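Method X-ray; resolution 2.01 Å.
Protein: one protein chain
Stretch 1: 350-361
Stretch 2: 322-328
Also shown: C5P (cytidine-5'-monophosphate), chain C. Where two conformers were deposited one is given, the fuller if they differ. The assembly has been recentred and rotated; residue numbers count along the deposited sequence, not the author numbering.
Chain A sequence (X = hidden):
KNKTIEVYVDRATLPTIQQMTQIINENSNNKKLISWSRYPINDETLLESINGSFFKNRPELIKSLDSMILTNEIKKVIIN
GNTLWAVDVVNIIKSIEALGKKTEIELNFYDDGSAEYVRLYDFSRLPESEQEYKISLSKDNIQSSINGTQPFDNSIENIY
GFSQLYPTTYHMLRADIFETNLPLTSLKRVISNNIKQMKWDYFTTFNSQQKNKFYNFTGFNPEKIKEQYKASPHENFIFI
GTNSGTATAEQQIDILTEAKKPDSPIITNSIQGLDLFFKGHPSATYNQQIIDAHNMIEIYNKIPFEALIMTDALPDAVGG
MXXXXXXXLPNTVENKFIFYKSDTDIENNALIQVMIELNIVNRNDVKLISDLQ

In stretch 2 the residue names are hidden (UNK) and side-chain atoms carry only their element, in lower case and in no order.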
# COMPACT_ATOMS: atom_id res chain seq x y z
N ALA A 350 10.42 -4.21 15.14
CA ALA A 350 9.80 -5.03 14.09
C ALA A 350 9.92 -4.40 12.72
O ALA A 350 10.22 -5.09 11.73
CB ALA A 350 8.33 -5.27 14.41
N LEU A 351 9.66 -3.10 12.65
CA LEU A 351 9.73 -2.39 11.38
C LEU A 351 11.14 -2.45 10.81
O LEU A 351 11.32 -2.76 9.63
CB LEU A 351 9.22 -0.95 11.52
CG LEU A 351 9.20 -0.10 10.24
CD1 LEU A 351 8.12 -0.56 9.22
CD2 LEU A 351 9.06 1.37 10.56
N ILE A 352 12.15 -2.20 11.65
CA ILE A 352 13.54 -2.25 11.21
C ILE A 352 13.90 -3.67 10.75
O ILE A 352 14.45 -3.86 9.67
CB ILE A 352 14.52 -1.79 12.32
CG1 ILE A 352 14.36 -0.28 12.58
CG2 ILE A 352 15.97 -2.16 11.96
CD1 ILE A 352 15.23 0.30 13.68
N GLN A 353 13.59 -4.66 11.59
CA GLN A 353 13.94 -6.04 11.28
C GLN A 353 13.27 -6.61 10.02
O GLN A 353 13.93 -7.31 9.25
CB GLN A 353 13.75 -6.97 12.48
CG GLN A 353 14.67 -6.68 13.68
CD GLN A 353 16.15 -6.68 13.32
OE1 GLN A 353 16.87 -5.74 13.65
NE2 GLN A 353 16.60 -7.71 12.63
N VAL A 354 11.99 -6.31 9.80
CA VAL A 354 11.31 -6.79 8.58
C VAL A 354 11.92 -6.15 7.34
O VAL A 354 12.03 -6.79 6.28
CB VAL A 354 9.79 -6.49 8.53
CG1 VAL A 354 9.09 -7.41 7.52
CG2 VAL A 354 9.15 -6.66 9.86
N MET A 355 12.33 -4.89 7.46
CA MET A 355 12.94 -4.17 6.33
C MET A 355 14.33 -4.71 6.02
O MET A 355 14.71 -4.82 4.85
CB MET A 355 12.93 -2.66 6.57
CG MET A 355 11.50 -2.07 6.54
SD MET A 355 11.33 -0.31 6.90
CE MET A 355 11.69 0.40 5.30
N ILE A 356 15.08 -5.09 7.06
CA ILE A 356 16.36 -5.78 6.84
C ILE A 356 16.16 -7.14 6.17
O ILE A 356 16.81 -7.45 5.16
CB ILE A 356 17.19 -5.89 8.14
CG1 ILE A 356 17.77 -4.52 8.51
CG2 ILE A 356 18.31 -6.93 8.00
CD1 ILE A 356 18.24 -4.42 9.98
N GLU A 357 15.24 -7.95 6.71
CA GLU A 357 14.97 -9.30 6.18
C GLU A 357 14.54 -9.31 4.71
O GLU A 357 14.89 -10.23 3.96
CB GLU A 357 13.93 -10.03 7.03
CG GLU A 357 14.40 -10.36 8.44
CD GLU A 357 15.67 -11.21 8.46
OE1 GLU A 357 16.66 -10.79 9.09
OE2 GLU A 357 15.67 -12.27 7.81
N LEU A 358 13.80 -8.27 4.30
CA LEU A 358 13.34 -8.12 2.92
C LEU A 358 14.36 -7.46 1.99
O LEU A 358 14.07 -7.22 0.82
CB LEU A 358 12.04 -7.31 2.90
CG LEU A 358 10.81 -8.07 3.39
CD1 LEU A 358 9.69 -7.09 3.67
CD2 LEU A 358 10.37 -9.09 2.36
N ASN A 359 15.54 -7.18 2.53
CA ASN A 359 16.61 -6.50 1.80
C ASN A 359 16.17 -5.15 1.22
O ASN A 359 16.61 -4.75 0.15
CB ASN A 359 17.20 -7.42 0.72
CG ASN A 359 17.67 -8.74 1.30
OD1 ASN A 359 18.74 -8.81 1.91
ND2 ASN A 359 16.88 -9.79 1.11
N ILE A 360 15.27 -4.48 1.93
CA ILE A 360 14.85 -3.13 1.59
C ILE A 360 15.99 -2.16 1.93
O ILE A 360 16.19 -1.14 1.26
CB ILE A 360 13.53 -2.75 2.33
CG1 ILE A 360 12.35 -3.53 1.72
CG2 ILE A 360 13.27 -1.24 2.27
CD1 ILE A 360 11.08 -3.52 2.56
N VAL A 361 16.73 -2.50 2.98
CA VAL A 361 17.82 -1.69 3.48
C VAL A 361 18.91 -2.60 4.04
O VAL A 361 18.61 -3.60 4.70
CB VAL A 361 17.31 -0.68 4.57
CG1 VAL A 361 16.71 -1.42 5.78
CG2 VAL A 361 18.40 0.33 4.98
N UNK A 322 11.79 5.99 8.11
CA UNK A 322 11.01 4.75 8.08
C UNK A 322 9.60 5.02 7.58
O UNK A 322 8.93 5.91 8.10
N UNK A 323 9.18 4.27 6.55
CA UNK A 323 7.95 4.55 5.80
C UNK A 323 7.49 3.35 4.97
O UNK A 323 8.32 2.56 4.49
c UNK A 323 8.17 5.73 4.84
o UNK A 323 7.00 6.05 4.12
N UNK A 324 6.18 3.22 4.79
CA UNK A 324 5.60 2.26 3.85
C UNK A 324 6.12 2.43 2.42
O UNK A 324 6.14 1.46 1.66
c UNK A 324 4.08 2.36 3.83
o UNK A 324 3.55 2.19 5.13
N UNK A 325 6.53 3.65 2.07
CA UNK A 325 7.08 3.95 0.72
C UNK A 325 8.17 2.97 0.29
O UNK A 325 8.17 2.49 -0.85
c UNK A 325 8.52 5.60 -0.59
c UNK A 325 7.63 5.41 0.65
c UNK A 325 6.50 6.41 0.65
N UNK A 326 9.10 2.67 1.20
CA UNK A 326 10.22 1.79 0.89
C UNK A 326 9.81 0.34 0.57
O UNK A 326 10.59 -0.38 -0.04
c UNK A 326 11.44 3.96 3.28
c UNK A 326 11.91 3.13 2.27
c UNK A 326 13.02 3.55 1.52
c UNK A 326 13.15 5.62 2.78
c UNK A 326 13.64 4.79 1.77
c UNK A 326 12.05 5.19 3.55
c UNK A 326 11.26 1.79 2.02
N UNK A 327 8.60 -0.07 0.98
CA UNK A 327 8.08 -1.42 0.69
C UNK A 327 7.64 -1.62 -0.76
O UNK A 327 7.67 -2.75 -1.27
c UNK A 327 7.95 -1.42 5.28
c UNK A 327 7.55 -1.11 3.98
c UNK A 327 6.92 -1.77 1.63
c UNK A 327 8.15 -2.74 5.64
c UNK A 327 7.35 -2.11 3.03
c UNK A 327 7.55 -3.44 3.41
c UNK A 327 7.95 -3.75 4.71
N UNK A 328 7.20 -0.55 -1.41
CA UNK A 328 6.76 -0.65 -2.81
C UNK A 328 7.81 -0.15 -3.80
O UNK A 328 7.65 -0.32 -5.02
c UNK A 328 5.43 0.08 -3.02
o UNK A 328 5.56 1.45 -2.71
O3P C5P C . 5.18 6.60 6.00
P C5P C . 3.86 5.93 6.01
O1P C5P C . 4.08 4.48 6.33
O2P C5P C . 2.92 6.70 6.90
O5' C5P C . 3.32 6.01 4.51
C5' C5P C . 1.97 5.71 4.17
C4' C5P C . 1.74 6.20 2.75
O4' C5P C . 1.98 7.62 2.66
C3' C5P C . 2.73 5.59 1.77
O3' C5P C . 2.28 4.34 1.28
C2' C5P C . 2.77 6.62 0.66
O2' C5P C . 1.56 6.57 -0.11
C1' C5P C . 2.66 7.92 1.43
N1 C5P C . 3.92 8.63 1.66
C2 C5P C . 4.46 9.40 0.62
N3 C5P C . 5.58 10.11 0.80
C4 C5P C . 6.23 10.08 1.99
C5 C5P C . 5.73 9.33 3.04
C6 C5P C . 4.55 8.60 2.86
O2 C5P C . 3.90 9.42 -0.50
N4 C5P C . 7.35 10.82 2.13

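Position 322 has backbone atoms and nothing beyond CA. Its CA lies 8.0 Å from the CA of Leu351, and an ideal CB placed on it would point toward stretch 1 and lie 3.5 Å from Leu351 CD2, a close approach. The absence of any side-chain atom identifies glycine, Gly322.

Position 323 carries one carbon and then one oxygen. The bond from CA to CB points away from stretch 1, and the oxygen lies 2.7 Å from C5P O3P; only the backbone meets the helix, with O of 323 lying 4.1 Å from Met355 CE. One carbon bearing one unbranched oxygen is serine, Ser323. Its OG donates to the phosphate O3P and accepts from the backbone N of position 325 at 3.2 Å, with an angle of 162° at the hydrogen, thereby capping the turn that follows.

Position 324 repeats the pattern of one carbon and one oxygen, again directed away and without contact to stretch 1. It is Ser324, whose N and OG both donate to C5P O1P, at 2.9 and 2.6 Å.

Position 325 has three carbons, one of them bonded to the other two, and makes no contact with stretch 1. A beta-branched, wholly apolar side chain of this size is valine. The CG2 of Val325 approaches C5P N1 at 3.6 Å.

Position 326 shows one carbon followed by a six-carbon ring with no heteroatom. CB starts toward stretch 1 and lies 3.6 Å from Met355 CE and 3.6 Å from Ile360 CG2, while the ring leads away. This is phenylalanine, Phe326.

Position 327 has the same seven carbons, but here the ring comes nearer to stretch 1 than the sideways CB does. Ile360 CD1 sits over one face, 3.9 Å from the ring centroid and 23° off the normal, a CH-pi contact; Leu351 CD1 lies at the edge, and Met355 CG and Leu358 CD1 approach obliquely. The residue is Phe327. Leu351 CD1 is 4.0 Å from its CE2, Met355 CG reaches CZ at 3.5 Å, and Leu358 CD1 lies 3.9 Å from CE1.

Position 328 has one carbon and one oxygen, pointing away and out of contact: Ser328, whose OG gives a weak bond to Val325 O at 3.4 Å.

The contact buries 345 Å² in total without a hydrogen bond across it, and Phe327 has the largest covered area. Four side chains of stretch 1 pack against its ring, Ile360 over one face and Leu351 at the edge, while Phe326 CB adds a second apolar site against Met355 and Ile360. Meanwhile Ser323 and Ser324 direct their hydroxyls to the nucleotide phosphate.

Stretch 2, residues 322-328: GSSVFFS
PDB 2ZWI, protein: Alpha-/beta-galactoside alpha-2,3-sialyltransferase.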